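Local atomic coordinates of hemolysin activator protein CdiB (Acinetobacter baumannii ACICU, PDB entry 6WIL), a protein that probably exports a contact-dependent growth inhibition toxin across the outer membrane as the transporter half of a two-partner secretion system. Residues 212-224 / 234-246. Residues are numbered along the deposited sequence; the frame is centred on the assembly and turned at random.
Sequences QALQKVNFNLSVD and YMGNIGIGINNPF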
loop_
_atom_site.group_PDB
_atom_site.type_symbol
_atom_site.label_atom_id
_atom_site.label_comp_id
_atom_site.label_asym_id
_atom_site.label_seq_id
_atom_site.Cartn_x
_atom_site.Cartn_y
_atom_site.Cartn_z
ATOM N N GLN A 212 1.191 14.982 18.556
ATOM C CA GLN A 212 1.081 16.337 18.033
ATOM C C GLN A 212 0.239 16.276 16.770
ATOM O O GLN A 212 0.640 15.646 15.788
ATOM C CB GLN A 212 2.461 16.931 17.740
ATOM C CG GLN A 212 2.449 18.108 16.785
ATOM C CD GLN A 212 3.846 18.576 16.436
ATOM O OE1 GLN A 212 4.585 19.051 17.298
ATOM N NE2 GLN A 212 4.223 18.430 15.170
ATOM N N ALA A 213 -0.927 16.917 16.801
ATOM C CA ALA A 213 -1.861 16.823 15.687
ATOM C C ALA A 213 -1.241 17.371 14.406
ATOM O O ALA A 213 -0.524 18.374 14.420
ATOM C CB ALA A 213 -3.150 17.577 16.015
ATOM N N LEU A 214 -1.509 16.688 13.297
ATOM C CA LEU A 214 -1.070 17.149 11.990
ATOM C C LEU A 214 -2.011 18.231 11.473
ATOM O O LEU A 214 -3.159 18.349 11.912
ATOM C CB LEU A 214 -1.009 15.986 10.998
ATOM C CG LEU A 214 -0.114 14.802 11.375
ATOM C CD1 LEU A 214 -0.307 13.648 10.401
ATOM C CD2 LEU A 214 1.345 15.229 11.420
ATOM N N GLN A 215 -1.508 19.027 10.529
ATOM C CA GLN A 215 -2.297 20.104 9.939
ATOM C C GLN A 215 -3.659 19.591 9.483
ATOM O O GLN A 215 -3.751 18.622 8.724
ATOM C CB GLN A 215 -1.535 20.719 8.764
ATOM C CG GLN A 215 -2.259 21.850 8.055
ATOM C CD GLN A 215 -1.419 22.452 6.947
ATOM O OE1 GLN A 215 -0.194 22.498 7.043
ATOM N NE2 GLN A 215 -2.072 22.907 5.885
ATOM N N LYS A 216 -4.718 20.247 9.967
ATOM C CA LYS A 216 -6.070 19.720 9.787
ATOM C C LYS A 216 -6.511 19.774 8.329
ATOM O O LYS A 216 -7.179 18.853 7.846
ATOM C CB LYS A 216 -7.059 20.484 10.668
ATOM C CG LYS A 216 -6.723 20.466 12.152
ATOM C CD LYS A 216 -7.948 20.142 12.993
ATOM C CE LYS A 216 -8.291 18.658 12.930
ATOM N NZ LYS A 216 -7.285 17.815 13.642
ATOM N N VAL A 217 -6.163 20.840 7.614
ATOM C CA VAL A 217 -6.645 21.064 6.256
ATOM C C VAL A 217 -5.446 21.257 5.342
ATOM O O VAL A 217 -4.574 22.088 5.621
ATOM C CB VAL A 217 -7.586 22.282 6.177
ATOM C CG1 VAL A 217 -8.097 22.465 4.760
ATOM C CG2 VAL A 217 -8.745 22.121 7.155
ATOM N N ASN A 218 -5.404 20.495 4.254
ATOM C CA ASN A 218 -4.298 20.540 3.311
ATOM C C ASN A 218 -4.834 20.786 1.912
ATOM O O ASN A 218 -5.848 20.207 1.515
ATOM C CB ASN A 218 -3.485 19.239 3.342
ATOM C CG ASN A 218 -2.776 19.034 4.662
ATOM O OD1 ASN A 218 -3.397 18.667 5.660
ATOM N ND2 ASN A 218 -1.469 19.270 4.677
ATOM N N PHE A 219 -4.150 21.649 1.172
ATOM C CA PHE A 219 -4.536 22.000 -0.182
ATOM C C PHE A 219 -3.424 21.618 -1.143
ATOM O O PHE A 219 -2.238 21.679 -0.806
ATOM C CB PHE A 219 -4.839 23.495 -0.314
ATOM C CG PHE A 219 -6.067 23.934 0.426
ATOM C CD1 PHE A 219 -7.328 23.684 -0.086
ATOM C CD2 PHE A 219 -5.960 24.612 1.628
ATOM C CE1 PHE A 219 -8.462 24.093 0.594
ATOM C CE2 PHE A 219 -7.089 25.024 2.311
ATOM C CZ PHE A 219 -8.340 24.763 1.794
ATOM N N ASN A 220 -3.824 21.215 -2.345
ATOM C CA ASN A 220 -2.889 20.874 -3.412
ATOM C C ASN A 220 -3.491 21.346 -4.725
ATOM O O ASN A 220 -4.523 20.824 -5.157
ATOM C CB ASN A 220 -2.605 19.373 -3.450
ATOM C CG ASN A 220 -1.783 18.911 -2.274
ATOM O OD1 ASN A 220 -0.554 18.930 -2.320
ATOM N ND2 ASN A 220 -2.455 18.496 -1.204
ATOM N N LEU A 221 -2.857 22.333 -5.348
ATOM C CA LEU A 221 -3.249 22.807 -6.666
ATOM C C LEU A 221 -2.183 22.408 -7.674
ATOM O O LEU A 221 -0.995 22.682 -7.471
ATOM C CB LEU A 221 -3.455 24.321 -6.674
ATOM C CG LEU A 221 -4.598 24.793 -5.779
ATOM C CD1 LEU A 221 -4.064 25.235 -4.431
ATOM C CD2 LEU A 221 -5.389 25.903 -6.445
ATOM N N SER A 222 -2.611 21.754 -8.752
ATOM C CA SER A 222 -1.712 21.269 -9.786
ATOM C C SER A 222 -2.161 21.764 -11.151
ATOM O O SER A 222 -3.357 21.893 -11.424
ATOM C CB SER A 222 -1.641 19.733 -9.816
ATOM O OG SER A 222 -0.841 19.233 -8.763
ATOM N N VAL A 223 -1.179 22.028 -12.007
ATOM C CA VAL A 223 -1.402 22.263 -13.427
ATOM C C VAL A 223 -0.421 21.393 -14.199
ATOM O O VAL A 223 0.761 21.319 -13.848
ATOM C CB VAL A 223 -1.237 23.748 -13.804
ATOM C CG1 VAL A 223 -2.420 24.552 -13.295
ATOM C CG2 VAL A 223 0.061 24.302 -13.239
ATOM N N ASP A 224 -0.912 20.721 -15.236
ATOM C CA ASP A 224 -0.071 19.869 -16.062
ATOM C C ASP A 224 -0.311 20.182 -17.530
ATOM O O ASP A 224 -1.457 20.318 -17.970
ATOM C CB ASP A 224 -0.335 18.381 -15.790
ATOM C CG ASP A 224 0.718 17.480 -16.413
ATOM O OD1 ASP A 224 0.869 17.499 -17.653
ATOM O OD2 ASP A 224 1.407 16.762 -15.660
ATOM N N TYR A 234 -4.080 19.986 -21.156
ATOM C CA TYR A 234 -3.837 20.931 -20.071
ATOM C C TYR A 234 -4.772 20.603 -18.916
ATOM O O TYR A 234 -5.998 20.648 -19.071
ATOM C CB TYR A 234 -4.032 22.373 -20.550
ATOM C CG TYR A 234 -3.225 22.707 -21.789
ATOM C CD1 TYR A 234 -3.674 22.339 -23.054
ATOM C CD2 TYR A 234 -2.012 23.381 -21.697
ATOM C CE1 TYR A 234 -2.943 22.630 -24.190
ATOM C CE2 TYR A 234 -1.275 23.682 -22.834
ATOM C CZ TYR A 234 -1.746 23.302 -24.076
ATOM O OH TYR A 234 -1.025 23.591 -25.209
HETATM N N MSE A 235 -4.193 20.273 -17.766
HETATM C CA MSE A 235 -4.962 19.824 -16.610
HETATM C C MSE A 235 -4.849 20.765 -15.421
HETATM O O MSE A 235 -3.813 21.382 -15.200
HETATM C CB MSE A 235 -4.507 18.429 -16.183
HETATM C CG MSE A 235 -5.381 17.294 -16.680
HETATM SE SE MSE A 235 -4.631 15.558 -16.190
HETATM C CE MSE A 235 -4.238 15.935 -14.319
ATOM N N GLY A 236 -5.929 20.856 -14.654
ATOM C CA GLY A 236 -5.922 21.587 -13.404
ATOM C C GLY A 236 -6.560 20.776 -12.297
ATOM O O GLY A 236 -7.665 20.253 -12.461
ATOM N N ASN A 237 -5.872 20.657 -11.166
ATOM C CA ASN A 237 -6.348 19.849 -10.054
ATOM C C ASN A 237 -6.398 20.684 -8.786
ATOM O O ASN A 237 -5.469 21.440 -8.491
ATOM C CB ASN A 237 -5.447 18.624 -9.828
ATOM C CG ASN A 237 -6.068 17.340 -10.339
ATOM O OD1 ASN A 237 -6.773 16.645 -9.607
ATOM N ND2 ASN A 237 -5.808 17.016 -11.600
ATOM N N ILE A 238 -7.488 20.538 -8.042
ATOM C CA ILE A 238 -7.623 21.100 -6.704
ATOM C C ILE A 238 -7.821 19.926 -5.757
ATOM O O ILE A 238 -8.856 19.249 -5.809
ATOM C CB ILE A 238 -8.786 22.094 -6.601
ATOM C CG1 ILE A 238 -8.612 23.231 -7.609
ATOM C CG2 ILE A 238 -8.890 22.642 -5.181
ATOM C CD1 ILE A 238 -9.851 24.089 -7.788
ATOM N N GLY A 239 -6.833 19.673 -4.907
ATOM C CA GLY A 239 -6.901 18.608 -3.915
ATOM C C GLY A 239 -7.052 19.189 -2.525
ATOM O O GLY A 239 -6.353 20.140 -2.158
ATOM N N ILE A 240 -7.975 18.624 -1.750
ATOM C CA ILE A 240 -8.182 19.021 -0.363
ATOM C C ILE A 240 -8.056 17.786 0.514
ATOM O O ILE A 240 -8.766 16.796 0.306
ATOM C CB ILE A 240 -9.544 19.694 -0.140
ATOM C CG1 ILE A 240 -9.717 20.870 -1.098
ATOM C CG2 ILE A 240 -9.662 20.157 1.309
ATOM C CD1 ILE A 240 -10.922 21.733 -0.791
ATOM N N GLY A 241 -7.156 17.843 1.489
ATOM C CA GLY A 241 -7.049 16.798 2.482
ATOM C C GLY A 241 -7.462 17.305 3.847
ATOM O O GLY A 241 -6.892 18.275 4.354
ATOM N N ILE A 242 -8.466 16.670 4.443
ATOM C CA ILE A 242 -8.929 16.993 5.784
ATOM C C ILE A 242 -8.500 15.870 6.716
ATOM O O ILE A 242 -8.805 14.697 6.469
ATOM C CB ILE A 242 -10.451 17.197 5.820
ATOM C CG1 ILE A 242 -10.836 18.355 4.900
ATOM C CG2 ILE A 242 -10.914 17.462 7.244
ATOM C CD1 ILE A 242 -12.217 18.234 4.320
ATOM N N ASN A 243 -7.805 16.229 7.790
ATOM C CA ASN A 243 -7.157 15.275 8.680
ATOM C C ASN A 243 -7.954 15.154 9.973
ATOM O O ASN A 243 -8.150 16.148 10.680
ATOM C CB ASN A 243 -5.724 15.715 8.971
ATOM C CG ASN A 243 -4.933 14.666 9.704
ATOM O OD1 ASN A 243 -4.826 14.699 10.929
ATOM N ND2 ASN A 243 -4.365 13.725 8.958
ATOM N N ASN A 244 -8.405 13.935 10.276
ATOM C CA ASN A 244 -9.123 13.599 11.503
ATOM C C ASN A 244 -10.398 14.424 11.684
ATOM O O ASN A 244 -10.641 14.927 12.789
ATOM C CB ASN A 244 -8.199 13.791 12.711
ATOM C CG ASN A 244 -8.571 12.903 13.887
ATOM O OD1 ASN A 244 -9.099 11.805 13.710
ATOM N ND2 ASN A 244 -8.289 13.378 15.099
ATOM N N PRO A 245 -11.252 14.557 10.658
ATOM C CA PRO A 245 -12.405 15.466 10.802
ATOM C C PRO A 245 -13.415 15.011 11.842
ATOM O O PRO A 245 -13.889 15.837 12.630
ATOM C CB PRO A 245 -13.009 15.487 9.392
ATOM C CG PRO A 245 -12.653 14.166 8.823
ATOM C CD PRO A 245 -11.294 13.829 9.376
ATOM N N PHE A 246 -13.763 13.725 11.872
ATOM C CA PHE A 246 -14.701 13.199 12.855
ATOM C C PHE A 246 -14.003 12.598 14.072
ATOM O O PHE A 246 -14.631 11.849 14.827
ATOM C CB PHE A 246 -15.623 12.164 12.208
ATOM C CG PHE A 246 -16.594 12.752 11.229
ATOM C CD1 PHE A 246 -17.731 13.409 11.673
ATOM C CD2 PHE A 246 -16.373 12.649 9.867
ATOM C CE1 PHE A 246 -18.627 13.958 10.777
ATOM C CE2 PHE A 246 -17.267 13.193 8.963
ATOM C CZ PHE A 246 -18.396 13.849 9.420
#
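Gly-239 N gives its hydrogen to Asn-220 O over 2.6 Å, the shortest bond between the two segments, nearly straight (166° at the hydrogen) and in the carbonyl plane. Around it strands 217-224 and 234-243 run antiparallel, their axes at 165°, as the first hairpin of the 16-stranded barrel. Asn-218, Asn-220, Ser-222 and Asp-224 each exchange two backbone bonds, with Gly-241, Gly-239, Asn-237 and Met-235 in turn; the pairing ends where Asn-243 N reaches Lys-216 O at 2.7 Å.

The two faces differ sharply. On the outward one, Phe-219 and Ile-240 lie side by side and point the same way: CD1 and CE1 of the ring lie against CG1 and CD1 of Ile-240, the nearest approach being Phe-219 CE1 to Ile-240 CD1 at 3.7 Å. Both first torsions set the side chain beside its own backbone N (Phe-219 chi1 -68°), which brings ring and arm alongside. Leu-221 CD2 approaches Ile-238 CG1 more loosely, at 4.3 Å. Beyond the pair, the Phe-219 ring meets that of Tyr-560 at the C-terminus, where strand 550-559 closes the barrel.

The face bearing Ser-222, Asp-224, Met-235 and Asn-237 looks into the barrel, with Arg-17 of helix 8-27 against Met-235 and Asn-237. Here Ser-222 CB touches Asn-237 CB at 4.0 Å. Their polar ends turn to opposite neighbouring strands, Ser-222 OG to Asn-557 and Asn-237 OD1 to Asn-255. Buried Asp-224 sends OD2 to Ser-555 and a salt bridge to Arg-460, which would probably favour its charged form. The hairpin thus couples a greasy surface, consistent with facing lipid, to a polar lining whose hydrogen bonds tie it to both adjoining strands.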